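Local coordinates for protein ATP-dependent RNA helicase HrpB (Escherichia coli, PDB 6EUD) that hydrolyses ATP to ADP and phosphate and is classed as a DExH-box RNA helicase that binds single-stranded RNA, at residues A[650-655]-A[699-704]; A[720-725]-A[744-749]; A[625-630]-A[666-671]; A[710-715]-A[728-733]; A[645-650]-A[704-709]. One frame throughout, in Å; residues are numbered along the deposited sequence.

Contact 1 (A[650-655]-A[699-704]); sequences YDWPAV and QQRLDS
Y650 and W652 reach across from a loop to R701 and L702 on helix 696-705. Y650 and R701 are 9.8 Å from CA to CA. Segment 650-655 has no regular structure and makes an inverse gamma turn centred on D651, in the link from helix 631-646 to helix 657-662. The motif is a cation-pi stack, loop tyrosine on helix arginine. The guanidinium of R701 lies nearly flat on the Y650 ring, with the planes 18° apart and the centres 4.3 Å apart. The stack is offset, so CE1 of Y650 sits toward the rim of the guanidinium. The R701 chain starts with CG anti to the backbone N (chi1 -161°), and an extended chi2 brings CD of R701 over the middle of the Y650 ring, a CH-pi contact of 3.6 Å to the centroid. The bend at chi3 turns the guanidinium along the ring. The Y650 hydroxyl bonds to Q748 and not to the arginine. Replacing Y650 with an alanine would probably leave the R701 guanidinium without the flat surface it rests on, free to swing, and Q748 without its hydroxyl partner. W652 makes the second part of the contact, and its NE1 bonds to the carbonyl of L647. The far end of its indole meets the helix, where CZ3 of W652 is 3.9 Å from CD1 of L702 and 4.0 Å from its CB.

Contact 2 (A[720-725]-A[744-749]); sequences IRYHED and PTIAQG
I746 is the shared partner here: its two branches touch I720 and Y722 separately. CG1 of I746 stands between the backbone N and the carbonyl carbon (chi1 61°), and CD1 extends from it with chi2 near 180°. This sends CD1 of I746 to the hydroxyl end of Y722, 3.7 Å from CE1 and also 3.7 Å from OH. The methyl comes in obliquely to the ring. CG2 of I746 meets CD1 of I720 at 4.0 Å. In I720, CG1 is anti to the carbonyl carbon (chi1 -63°) and the chain runs on extended, which carries CD1 out to I746. The two isoleucines lie alongside each other and point opposite ways. Strands 717-721 and 745-746, which the segments include in part, belong to the C-terminal mixed sheet but are not neighbours in it, and no hydrogen bond joins the two segments. All three touching residues are buried, and L753 of strand 751-758 packs on both isoleucines. Within its own segment, the Y722 ring carries CG2 of I720 over one face, 3.4 Å above the plane and offset toward the rim. The hydroxyl of this buried tyrosine has a partner in the carbonyl of P707.

Contact 3 (A[625-630]-A[666-671]); sequences SVLNWT and TWLLPH
L627 lies across from W667 and L668, with the backbones held well apart: L627 and L668 are 10.2 Å from CA to CA. The L627 side chain points at the other segment. Its CD1 methyl does most of the touching, 4.0 Å from CD2 of L668. The two leucines meet tip to tip, and CD2 of L627 is 4.2 Å from the same L668 methyl. CD1 of L627 also approaches CH2 of W667, obliquely to the indole. L668 has CG anti to its backbone N (chi1 -177°), which extends its methyls to L627. Its CB lies over one face of the W667 ring. The contact is buried and apolar, while the indole N-H of W667 bonds to the carbonyl of L660. Segment 625-630 joins helix 608-622 to helix 631-646, with T630 as N-cap of the latter. Segment 666-671 leaves helix 664-667. Helix 686-692 lies beside both, with I686 on L627 and A689 on W667, and I619 of helix 608-622 touches L668.

Contact 4 (A[710-715]-A[728-733]); sequences YTVPTG and PALAVR
Y710 and V712 face L730 and V732 through apolar packing alone. V712 and V732 are 8.6 Å apart from CA to CA. In the C-terminal mixed sheet, strand 717-721 lies between strands 709-711 and 729-733. The contact thus joins strand 709-711 and the residue just past it to the next strand but one, with I720 touching Y710 and L730, and I718 touching V712. Among the methyl contacts, CD1 of L730 lies 3.7 Å from CB of Y710. The aliphatic root of the tyrosine does this touching, while CD2 of L730 approaches the ring obliquely. L730 has CG anti to the backbone N (chi1 -173°), which brings CG over to the side of the first segment; chi2 (96°) then sets CD1 against Y710. CG1 of V712 packs on CG2 of V732 at 4.1 Å and, more distantly, on CD2 of L730 at 4.4 Å. No hydrogen bond crosses between the segments. A type I turn runs from V712 to G715, closed by G715 N to V712 O at 2.9 Å. With no polar pair across it, the contact depends on shape and on burial of V712, L730 and V732.

Contact 5 (A[645-650]-A[704-709]); sequences KWLPEY and SELPAH
W646, the last residue of helix 631-646, meets L706 with the six-membered part of its indole. CE3 and CZ3 of W646 are each 4.0 Å from CD2 of L706, and the methyl approaches obliquely. The next residue, L647, is the first to leave helical geometry. Its CG is anti to the carbonyl carbon (chi1 -57°), and the extended chain brings CD1 against two partners. CD1 of L647 lies 3.6 Å from CB of E705 and 3.7 Å from CD1 of L706. This is packing between two helix ends, since L706 is likewise the first residue past helix 696-705. The leucines pass side by side with their ends pointing opposite ways, while L647 crosses E705 at about a right angle. The E705 chain bends at chi2, and its OE1 accepts from the backbone N of Q748. After L647 the chain makes a type I turn to Y650, closed by Y650 N to L647 O at 3.3 Å. Within that turn E649 forms a salt bridge with R750.

Following the chain, contact 3 opens first at 625-630, before helix 631-646. Contact 5 opens at the end of that helix, and contact 1 follows directly at 650-655. Contact 3 closes at 666-671, so it crosses both. Contact 1 closes on helix 696-705, and contact 5 closes just after it at 704-709, making contact 1 the inner of the two loops. They share Y650 and S704. Contact 4 then opens at 710-715 and contact 2 at 720-725. They close at 728-733 and 744-749, crossing each other within one sheet. Q748 of contact 2 bonds to Y650 and E705, tying the sheet to the helical part. Contact 3 lies apart, about 18 Å from contact 1 between centres.

Contact 1 (A[650-655]-A[699-704])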
# COMPACT_ATOMS: atom_id res chain seq x y z
N TYR A 650 -17.28 23.82 11.33
CA TYR A 650 -17.49 23.19 12.65
C TYR A 650 -17.40 21.67 12.57
O TYR A 650 -17.50 21.09 11.48
CB TYR A 650 -18.84 23.60 13.22
CG TYR A 650 -19.03 25.09 13.24
CD1 TYR A 650 -18.35 25.87 14.15
CD2 TYR A 650 -19.88 25.71 12.34
CE1 TYR A 650 -18.52 27.23 14.17
CE2 TYR A 650 -20.05 27.06 12.35
CZ TYR A 650 -19.37 27.82 13.27
OH TYR A 650 -19.54 29.19 13.27
N ASP A 651 -17.22 21.03 13.72
CA ASP A 651 -17.05 19.59 13.74
C ASP A 651 -18.36 18.86 13.95
O ASP A 651 -18.66 18.40 15.05
CB ASP A 651 -16.04 19.19 14.81
CG ASP A 651 -14.63 19.62 14.48
OD1 ASP A 651 -14.22 19.44 13.31
OD2 ASP A 651 -13.95 20.16 15.37
N TRP A 652 -19.14 18.73 12.88
CA TRP A 652 -20.41 18.03 12.96
C TRP A 652 -20.14 16.53 12.90
O TRP A 652 -19.27 16.08 12.17
CB TRP A 652 -21.37 18.47 11.84
CG TRP A 652 -21.51 19.96 11.76
CD1 TRP A 652 -20.82 20.79 10.92
CD2 TRP A 652 -22.35 20.81 12.57
NE1 TRP A 652 -21.18 22.10 11.16
CE2 TRP A 652 -22.12 22.13 12.15
CE3 TRP A 652 -23.27 20.57 13.59
CZ2 TRP A 652 -22.78 23.22 12.73
CZ3 TRP A 652 -23.92 21.64 14.16
CH2 TRP A 652 -23.67 22.95 13.73
N PRO A 653 -20.88 15.75 13.70
CA PRO A 653 -20.78 14.28 13.68
C PRO A 653 -21.28 13.67 12.38
O PRO A 653 -22.27 14.12 11.81
CB PRO A 653 -21.66 13.85 14.86
CG PRO A 653 -22.60 14.95 15.04
CD PRO A 653 -21.81 16.20 14.74
N ALA A 654 -20.59 12.64 11.93
CA ALA A 654 -21.08 11.84 10.83
C ALA A 654 -22.33 11.11 11.30
O ALA A 654 -22.38 10.58 12.41
CB ALA A 654 -20.02 10.87 10.36
N VAL A 655 -23.35 11.09 10.45
CA VAL A 655 -24.62 10.46 10.79
C VAL A 655 -25.15 9.67 9.61
O VAL A 655 -26.35 9.50 9.46
CB VAL A 655 -25.66 11.51 11.23
CG1 VAL A 655 -25.27 12.11 12.56
CG2 VAL A 655 -25.81 12.59 10.15
N GLN A 699 -25.32 22.37 19.95
CA GLN A 699 -26.77 22.20 19.99
C GLN A 699 -27.44 23.55 19.76
O GLN A 699 -28.40 23.65 18.99
CB GLN A 699 -27.21 21.58 21.31
CG GLN A 699 -26.81 20.12 21.49
CD GLN A 699 -27.15 19.57 22.87
OE1 GLN A 699 -27.65 20.30 23.73
NE2 GLN A 699 -26.86 18.30 23.08
N GLN A 700 -26.93 24.58 20.43
CA GLN A 700 -27.44 25.95 20.28
C GLN A 700 -27.21 26.44 18.87
O GLN A 700 -28.10 27.04 18.27
CB GLN A 700 -26.77 26.91 21.27
CG GLN A 700 -26.98 26.55 22.71
CD GLN A 700 -28.44 26.48 23.09
OE1 GLN A 700 -28.89 25.47 23.62
NE2 GLN A 700 -29.18 27.55 22.83
N ARG A 701 -26.01 26.19 18.35
CA ARG A 701 -25.66 26.54 16.97
C ARG A 701 -26.61 25.87 15.96
O ARG A 701 -27.16 26.53 15.08
CB ARG A 701 -24.21 26.17 16.67
CG ARG A 701 -23.61 26.87 15.46
CD ARG A 701 -22.13 26.56 15.31
NE ARG A 701 -21.37 26.80 16.54
CZ ARG A 701 -20.92 27.99 16.93
NH1 ARG A 701 -21.17 29.07 16.20
NH2 ARG A 701 -20.23 28.11 18.06
N LEU A 702 -26.82 24.56 16.09
CA LEU A 702 -27.73 23.87 15.19
C LEU A 702 -29.18 24.39 15.34
O LEU A 702 -29.88 24.60 14.34
CB LEU A 702 -27.69 22.36 15.43
CG LEU A 702 -28.41 21.56 14.35
CD1 LEU A 702 -27.67 21.67 13.01
CD2 LEU A 702 -28.57 20.12 14.75
N ASP A 703 -29.64 24.62 16.56
CA ASP A 703 -31.01 25.13 16.75
C ASP A 703 -31.19 26.51 16.13
O ASP A 703 -32.28 26.90 15.73
CB ASP A 703 -31.38 25.20 18.23
CG ASP A 703 -31.77 23.84 18.80
OD1 ASP A 703 -31.93 22.89 18.01
OD2 ASP A 703 -31.92 23.73 20.04
N SER A 704 -30.10 27.26 16.05
CA SER A 704 -30.15 28.62 15.54
C SER A 704 -29.86 28.72 14.03
O SER A 704 -30.52 29.49 13.32
CB SER A 704 -29.16 29.50 16.31
OG SER A 704 -29.09 30.76 15.69

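Contact 2 (A[720-725]-A[744-749])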
# COMPACT_ATOMS: atom_id res chain seq x y z
N ILE A 720 -39.39 24.12 8.62
CA ILE A 720 -38.48 23.97 7.50
C ILE A 720 -38.29 22.48 7.19
O ILE A 720 -38.13 21.67 8.09
CB ILE A 720 -37.13 24.63 7.82
CG1 ILE A 720 -37.31 26.14 8.03
CG2 ILE A 720 -36.11 24.31 6.75
CD1 ILE A 720 -36.00 26.89 8.30
N ARG A 721 -38.34 22.13 5.91
CA ARG A 721 -38.23 20.74 5.49
C ARG A 721 -36.83 20.49 4.96
O ARG A 721 -36.46 20.93 3.86
CB ARG A 721 -39.30 20.42 4.43
CG ARG A 721 -39.51 18.92 4.13
CD ARG A 721 -39.88 18.68 2.64
NE ARG A 721 -40.90 19.62 2.20
CZ ARG A 721 -41.00 20.13 0.98
NH1 ARG A 721 -40.13 19.81 0.03
NH2 ARG A 721 -41.97 20.99 0.72
N TYR A 722 -36.01 19.81 5.75
CA TYR A 722 -34.65 19.54 5.30
C TYR A 722 -34.61 18.26 4.48
O TYR A 722 -35.51 17.41 4.57
CB TYR A 722 -33.69 19.45 6.48
CG TYR A 722 -33.52 20.76 7.21
CD1 TYR A 722 -32.53 21.65 6.85
CD2 TYR A 722 -34.39 21.12 8.24
CE1 TYR A 722 -32.39 22.86 7.52
CE2 TYR A 722 -34.25 22.30 8.91
CZ TYR A 722 -33.25 23.16 8.54
OH TYR A 722 -33.12 24.34 9.21
N HIS A 723 -33.56 18.14 3.70
CA HIS A 723 -33.39 17.04 2.79
C HIS A 723 -31.89 16.81 2.61
O HIS A 723 -31.09 17.75 2.72
CB HIS A 723 -34.07 17.33 1.47
CG HIS A 723 -34.14 16.16 0.55
ND1 HIS A 723 -33.09 15.78 -0.25
CD2 HIS A 723 -35.14 15.27 0.31
CE1 HIS A 723 -33.44 14.71 -0.95
NE2 HIS A 723 -34.67 14.39 -0.63
N GLU A 724 -31.50 15.56 2.35
CA GLU A 724 -30.07 15.23 2.24
C GLU A 724 -29.45 15.96 1.06
O GLU A 724 -28.30 16.39 1.16
CB GLU A 724 -29.84 13.71 2.12
CG GLU A 724 -30.42 13.03 0.89
CD GLU A 724 -31.81 12.41 1.12
OE1 GLU A 724 -32.42 12.65 2.19
OE2 GLU A 724 -32.28 11.67 0.23
N ASP A 725 -30.22 16.14 -0.02
CA ASP A 725 -29.73 16.73 -1.26
C ASP A 725 -30.45 18.04 -1.66
O ASP A 725 -29.81 19.00 -2.08
CB ASP A 725 -29.86 15.71 -2.41
CG ASP A 725 -28.90 14.52 -2.26
OD1 ASP A 725 -27.75 14.71 -1.81
OD2 ASP A 725 -29.32 13.38 -2.58
N PRO A 744 -35.84 34.67 2.80
CA PRO A 744 -35.30 34.09 4.05
C PRO A 744 -34.07 33.21 3.82
O PRO A 744 -33.95 32.57 2.77
CB PRO A 744 -36.48 33.24 4.58
CG PRO A 744 -37.69 33.90 4.02
CD PRO A 744 -37.31 34.51 2.70
N THR A 745 -33.17 33.18 4.79
CA THR A 745 -31.99 32.34 4.70
C THR A 745 -31.63 31.75 6.05
O THR A 745 -31.94 32.33 7.08
CB THR A 745 -30.74 33.10 4.20
OG1 THR A 745 -30.41 34.14 5.12
CG2 THR A 745 -30.98 33.69 2.83
N ILE A 746 -30.96 30.60 6.02
CA ILE A 746 -30.45 29.98 7.23
C ILE A 746 -28.95 29.75 7.07
O ILE A 746 -28.36 30.23 6.10
CB ILE A 746 -31.17 28.65 7.50
CG1 ILE A 746 -30.91 27.68 6.35
CG2 ILE A 746 -32.64 28.88 7.68
CD1 ILE A 746 -31.65 26.38 6.50
N ALA A 747 -28.34 29.02 8.01
CA ALA A 747 -26.93 28.64 7.93
C ALA A 747 -26.01 29.86 7.81
O ALA A 747 -25.26 29.98 6.85
CB ALA A 747 -26.71 27.66 6.75
N GLN A 748 -26.09 30.77 8.78
CA GLN A 748 -25.30 32.00 8.77
C GLN A 748 -25.47 32.79 7.47
O GLN A 748 -24.50 33.35 6.95
CB GLN A 748 -23.81 31.69 9.02
CG GLN A 748 -23.59 31.01 10.38
CD GLN A 748 -22.13 30.69 10.68
OE1 GLN A 748 -21.22 31.15 10.00
NE2 GLN A 748 -21.92 29.87 11.71
N GLY A 749 -26.70 32.82 6.94
CA GLY A 749 -26.97 33.59 5.73
C GLY A 749 -26.52 32.96 4.41
O GLY A 749 -26.58 33.58 3.37

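Contact 3 (A[625-630]-A[666-671])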
# COMPACT_ATOMS: atom_id res chain seq x y z
N SER A 625 -33.32 0.54 10.99
CA SER A 625 -34.77 0.48 10.88
C SER A 625 -35.51 -0.10 12.09
O SER A 625 -36.70 0.14 12.24
CB SER A 625 -35.11 -0.34 9.63
OG SER A 625 -36.31 -1.07 9.77
N VAL A 626 -34.83 -0.86 12.96
CA VAL A 626 -35.53 -1.42 14.13
C VAL A 626 -35.70 -0.40 15.24
O VAL A 626 -36.44 -0.63 16.19
CB VAL A 626 -34.82 -2.67 14.73
CG1 VAL A 626 -34.95 -3.89 13.81
CG2 VAL A 626 -33.36 -2.37 15.09
N LEU A 627 -35.02 0.73 15.12
CA LEU A 627 -35.18 1.84 16.05
C LEU A 627 -36.39 2.67 15.65
O LEU A 627 -36.93 2.51 14.55
CB LEU A 627 -33.92 2.70 16.09
CG LEU A 627 -32.71 1.86 16.49
CD1 LEU A 627 -31.46 2.67 16.40
CD2 LEU A 627 -32.93 1.29 17.89
N ASN A 628 -36.82 3.55 16.56
CA ASN A 628 -37.97 4.42 16.27
C ASN A 628 -37.56 5.75 15.65
O ASN A 628 -37.22 6.70 16.36
CB ASN A 628 -38.78 4.69 17.53
CG ASN A 628 -40.04 5.46 17.23
OD1 ASN A 628 -40.56 5.40 16.12
ND2 ASN A 628 -40.54 6.20 18.22
N TRP A 629 -37.60 5.80 14.32
CA TRP A 629 -37.21 7.00 13.61
C TRP A 629 -38.40 7.92 13.36
O TRP A 629 -39.06 7.82 12.33
CB TRP A 629 -36.54 6.62 12.29
CG TRP A 629 -35.19 6.06 12.54
CD1 TRP A 629 -34.86 4.75 12.73
CD2 TRP A 629 -33.98 6.81 12.68
NE1 TRP A 629 -33.51 4.65 12.97
CE2 TRP A 629 -32.94 5.90 12.95
CE3 TRP A 629 -33.67 8.18 12.60
CZ2 TRP A 629 -31.61 6.30 13.13
CZ3 TRP A 629 -32.34 8.58 12.79
CH2 TRP A 629 -31.33 7.64 13.05
N THR A 630 -38.69 8.80 14.32
CA THR A 630 -39.74 9.80 14.16
C THR A 630 -39.34 10.80 13.08
O THR A 630 -38.15 10.92 12.77
CB THR A 630 -40.02 10.57 15.46
OG1 THR A 630 -38.81 11.20 15.90
CG2 THR A 630 -40.51 9.65 16.54
N THR A 666 -21.21 4.15 21.39
CA THR A 666 -20.98 5.50 21.86
C THR A 666 -22.28 6.34 21.93
O THR A 666 -22.54 6.98 22.95
CB THR A 666 -19.91 6.22 21.00
OG1 THR A 666 -20.37 6.32 19.65
CG2 THR A 666 -18.65 5.42 20.98
N TRP A 667 -23.11 6.33 20.89
CA TRP A 667 -24.29 7.21 20.88
C TRP A 667 -25.60 6.59 21.39
O TRP A 667 -26.47 7.32 21.88
CB TRP A 667 -24.52 7.79 19.47
CG TRP A 667 -25.03 6.85 18.41
CD1 TRP A 667 -24.28 6.03 17.62
CD2 TRP A 667 -26.40 6.68 17.97
NE1 TRP A 667 -25.09 5.34 16.74
CE2 TRP A 667 -26.39 5.72 16.94
CE3 TRP A 667 -27.62 7.23 18.37
CZ2 TRP A 667 -27.57 5.30 16.29
CZ3 TRP A 667 -28.79 6.82 17.73
CH2 TRP A 667 -28.75 5.86 16.70
N LEU A 668 -25.74 5.27 21.29
CA LEU A 668 -27.02 4.63 21.59
C LEU A 668 -27.03 3.88 22.90
O LEU A 668 -28.00 3.96 23.66
CB LEU A 668 -27.42 3.68 20.46
CG LEU A 668 -28.80 3.09 20.74
CD1 LEU A 668 -29.84 4.23 20.86
CD2 LEU A 668 -29.22 2.05 19.67
N LEU A 669 -25.96 3.13 23.16
CA LEU A 669 -25.85 2.33 24.38
C LEU A 669 -26.05 3.11 25.69
O LEU A 669 -26.74 2.62 26.57
CB LEU A 669 -24.50 1.59 24.41
CG LEU A 669 -24.17 0.76 25.65
CD1 LEU A 669 -25.22 -0.32 25.93
CD2 LEU A 669 -22.78 0.14 25.50
N PRO A 670 -25.46 4.33 25.83
CA PRO A 670 -25.68 5.07 27.08
C PRO A 670 -27.15 5.24 27.46
O PRO A 670 -27.44 5.36 28.64
CB PRO A 670 -25.07 6.45 26.79
CG PRO A 670 -24.02 6.17 25.81
CD PRO A 670 -24.54 5.06 24.94
N HIS A 671 -28.05 5.24 26.48
CA HIS A 671 -29.47 5.45 26.75
C HIS A 671 -30.27 4.17 26.99
O HIS A 671 -31.49 4.22 27.17
CB HIS A 671 -30.10 6.23 25.60
CG HIS A 671 -29.47 7.56 25.36
ND1 HIS A 671 -29.95 8.72 25.93
CD2 HIS A 671 -28.41 7.92 24.61
CE1 HIS A 671 -29.21 9.74 25.54
NE2 HIS A 671 -28.26 9.28 24.74

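Contact 4 (A[710-715]-A[728-733])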
# COMPACT_ATOMS: atom_id res chain seq x y z
N TYR A 710 -39.08 28.22 11.03
CA TYR A 710 -38.74 29.61 10.69
C TYR A 710 -39.93 30.51 11.10
O TYR A 710 -41.09 30.17 10.84
CB TYR A 710 -38.42 29.74 9.19
CG TYR A 710 -37.97 31.13 8.76
CD1 TYR A 710 -36.63 31.50 8.86
CD2 TYR A 710 -38.88 32.05 8.24
CE1 TYR A 710 -36.20 32.78 8.47
CE2 TYR A 710 -38.47 33.33 7.84
CZ TYR A 710 -37.14 33.69 7.97
OH TYR A 710 -36.72 34.94 7.59
N THR A 711 -39.65 31.64 11.76
CA THR A 711 -40.71 32.60 12.09
C THR A 711 -40.89 33.61 10.95
O THR A 711 -39.99 34.38 10.65
CB THR A 711 -40.42 33.39 13.39
OG1 THR A 711 -40.13 32.49 14.45
CG2 THR A 711 -41.63 34.27 13.76
N VAL A 712 -42.06 33.58 10.32
CA VAL A 712 -42.37 34.47 9.20
C VAL A 712 -42.86 35.85 9.71
O VAL A 712 -43.05 36.03 10.91
CB VAL A 712 -43.42 33.82 8.27
CG1 VAL A 712 -42.80 32.65 7.52
CG2 VAL A 712 -44.62 33.37 9.06
N PRO A 713 -43.03 36.83 8.80
CA PRO A 713 -43.44 38.17 9.28
C PRO A 713 -44.70 38.24 10.15
O PRO A 713 -44.76 39.13 11.00
CB PRO A 713 -43.65 38.93 7.97
CG PRO A 713 -42.59 38.34 7.06
CD PRO A 713 -42.54 36.88 7.41
N THR A 714 -45.66 37.34 9.97
CA THR A 714 -46.87 37.37 10.78
C THR A 714 -46.62 36.89 12.20
O THR A 714 -47.45 37.09 13.07
CB THR A 714 -47.99 36.50 10.16
OG1 THR A 714 -47.53 35.15 10.01
CG2 THR A 714 -48.40 37.06 8.82
N GLY A 715 -45.48 36.24 12.43
CA GLY A 715 -45.21 35.66 13.74
C GLY A 715 -45.46 34.16 13.76
O GLY A 715 -45.09 33.48 14.73
N PRO A 728 -33.27 23.31 1.54
CA PRO A 728 -34.28 23.35 2.60
C PRO A 728 -35.52 24.11 2.13
O PRO A 728 -35.41 25.19 1.51
CB PRO A 728 -33.57 24.07 3.75
CG PRO A 728 -32.51 24.90 3.05
CD PRO A 728 -32.09 24.12 1.85
N ALA A 729 -36.70 23.55 2.39
CA ALA A 729 -37.92 24.14 1.85
C ALA A 729 -38.84 24.67 2.94
O ALA A 729 -38.85 24.20 4.08
CB ALA A 729 -38.65 23.12 0.99
N LEU A 730 -39.63 25.66 2.58
CA LEU A 730 -40.56 26.24 3.52
C LEU A 730 -41.92 26.44 2.86
O LEU A 730 -42.07 27.32 2.01
CB LEU A 730 -40.02 27.56 4.04
CG LEU A 730 -40.81 28.20 5.17
CD1 LEU A 730 -40.21 27.84 6.52
CD2 LEU A 730 -40.84 29.68 4.96
N ALA A 731 -42.90 25.63 3.25
CA ALA A 731 -44.25 25.73 2.71
C ALA A 731 -45.04 26.74 3.52
O ALA A 731 -45.31 26.51 4.70
CB ALA A 731 -44.93 24.39 2.71
N VAL A 732 -45.39 27.86 2.90
CA VAL A 732 -46.01 28.97 3.63
C VAL A 732 -47.02 29.71 2.77
O VAL A 732 -46.79 29.92 1.58
CB VAL A 732 -44.94 29.99 4.13
CG1 VAL A 732 -44.13 30.54 2.96
CG2 VAL A 732 -45.58 31.12 4.90
N ARG A 733 -48.14 30.10 3.35
CA ARG A 733 -49.10 30.92 2.62
C ARG A 733 -48.45 32.25 2.24
O ARG A 733 -47.83 32.92 3.06
CB ARG A 733 -50.37 31.16 3.44
CG ARG A 733 -51.15 29.89 3.74
CD ARG A 733 -52.31 30.17 4.68
NE ARG A 733 -51.83 30.68 5.96
CZ ARG A 733 -52.61 31.15 6.92
NH1 ARG A 733 -53.93 31.17 6.76
NH2 ARG A 733 -52.07 31.59 8.05

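Contact 5 (A[645-650]-A[704-709])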
# COMPACT_ATOMS: atom_id res chain seq x y z
N LYS A 645 -22.39 20.21 5.37
CA LYS A 645 -22.19 20.82 4.05
C LYS A 645 -22.11 22.34 4.12
O LYS A 645 -21.24 22.95 3.54
CB LYS A 645 -23.32 20.44 3.09
CG LYS A 645 -23.38 19.00 2.73
CD LYS A 645 -24.40 18.75 1.64
CE LYS A 645 -25.78 19.28 2.00
NZ LYS A 645 -26.74 19.00 0.90
N TRP A 646 -23.04 22.96 4.85
CA TRP A 646 -23.22 24.41 4.78
C TRP A 646 -22.40 25.14 5.84
O TRP A 646 -22.06 26.31 5.66
CB TRP A 646 -24.70 24.77 4.94
CG TRP A 646 -25.59 24.07 3.98
CD1 TRP A 646 -25.25 23.58 2.75
CD2 TRP A 646 -26.98 23.75 4.18
NE1 TRP A 646 -26.35 22.99 2.17
CE2 TRP A 646 -27.42 23.08 3.02
CE3 TRP A 646 -27.88 23.97 5.22
CZ2 TRP A 646 -28.72 22.63 2.88
CZ3 TRP A 646 -29.19 23.52 5.07
CH2 TRP A 646 -29.59 22.85 3.92
N LEU A 647 -22.12 24.45 6.95
CA LEU A 647 -21.30 25.01 8.04
C LEU A 647 -20.11 24.09 8.33
O LEU A 647 -19.96 23.60 9.46
CB LEU A 647 -22.15 25.22 9.30
CG LEU A 647 -23.39 26.13 9.15
CD1 LEU A 647 -24.16 26.29 10.45
CD2 LEU A 647 -23.01 27.49 8.63
N PRO A 648 -19.25 23.86 7.33
CA PRO A 648 -18.19 22.85 7.46
C PRO A 648 -17.03 23.33 8.35
O PRO A 648 -16.15 22.55 8.65
CB PRO A 648 -17.70 22.68 6.02
CG PRO A 648 -17.83 24.11 5.45
CD PRO A 648 -19.13 24.62 6.06
N GLU A 649 -17.02 24.60 8.76
CA GLU A 649 -15.95 25.03 9.66
C GLU A 649 -16.14 24.44 11.06
O GLU A 649 -15.25 24.55 11.89
CB GLU A 649 -15.85 26.56 9.73
CG GLU A 649 -17.09 27.24 10.25
CD GLU A 649 -18.03 27.68 9.13
OE1 GLU A 649 -18.44 28.86 9.13
OE2 GLU A 649 -18.37 26.84 8.27
N TYR A 650 -17.28 23.82 11.33
CA TYR A 650 -17.49 23.19 12.65
C TYR A 650 -17.40 21.67 12.57
O TYR A 650 -17.50 21.09 11.48
CB TYR A 650 -18.84 23.60 13.22
CG TYR A 650 -19.03 25.09 13.24
CD1 TYR A 650 -18.35 25.87 14.15
CD2 TYR A 650 -19.88 25.71 12.34
CE1 TYR A 650 -18.52 27.23 14.17
CE2 TYR A 650 -20.05 27.06 12.35
CZ TYR A 650 -19.37 27.82 13.27
OH TYR A 650 -19.54 29.19 13.27
N SER A 704 -30.10 27.26 16.05
CA SER A 704 -30.15 28.62 15.54
C SER A 704 -29.86 28.72 14.03
O SER A 704 -30.52 29.49 13.32
CB SER A 704 -29.16 29.50 16.31
OG SER A 704 -29.09 30.76 15.69
N GLU A 705 -28.87 27.97 13.56
CA GLU A 705 -28.42 28.09 12.18
C GLU A 705 -29.19 27.19 11.22
O GLU A 705 -29.33 27.52 10.05
CB GLU A 705 -26.93 27.81 12.07
CG GLU A 705 -26.06 28.83 12.79
CD GLU A 705 -26.45 30.26 12.46
OE1 GLU A 705 -26.77 30.55 11.29
OE2 GLU A 705 -26.44 31.11 13.38
N LEU A 706 -29.66 26.05 11.73
CA LEU A 706 -30.53 25.17 10.96
C LEU A 706 -31.76 24.85 11.77
O LEU A 706 -31.97 23.70 12.18
CB LEU A 706 -29.81 23.87 10.56
CG LEU A 706 -28.76 23.93 9.45
CD1 LEU A 706 -27.42 24.52 9.94
CD2 LEU A 706 -28.53 22.53 8.87
N PRO A 707 -32.60 25.87 12.01
CA PRO A 707 -33.75 25.76 12.91
C PRO A 707 -34.83 24.84 12.37
O PRO A 707 -34.98 24.74 11.14
CB PRO A 707 -34.26 27.21 12.98
CG PRO A 707 -33.92 27.77 11.61
CD PRO A 707 -32.58 27.15 11.27
N ALA A 708 -35.58 24.19 13.27
CA ALA A 708 -36.65 23.29 12.84
C ALA A 708 -37.80 24.08 12.28
O ALA A 708 -38.49 23.60 11.38
CB ALA A 708 -37.13 22.41 14.01
N HIS A 709 -38.01 25.29 12.81
CA HIS A 709 -39.05 26.20 12.35
C HIS A 709 -38.48 27.56 12.02
O HIS A 709 -37.52 28.00 12.65
CB HIS A 709 -40.15 26.37 13.40
CG HIS A 709 -40.94 25.13 13.66
ND1 HIS A 709 -40.52 24.13 14.51
CD2 HIS A 709 -42.14 24.73 13.15
CE1 HIS A 709 -41.43 23.17 14.52
NE2 HIS A 709 -42.41 23.50 13.71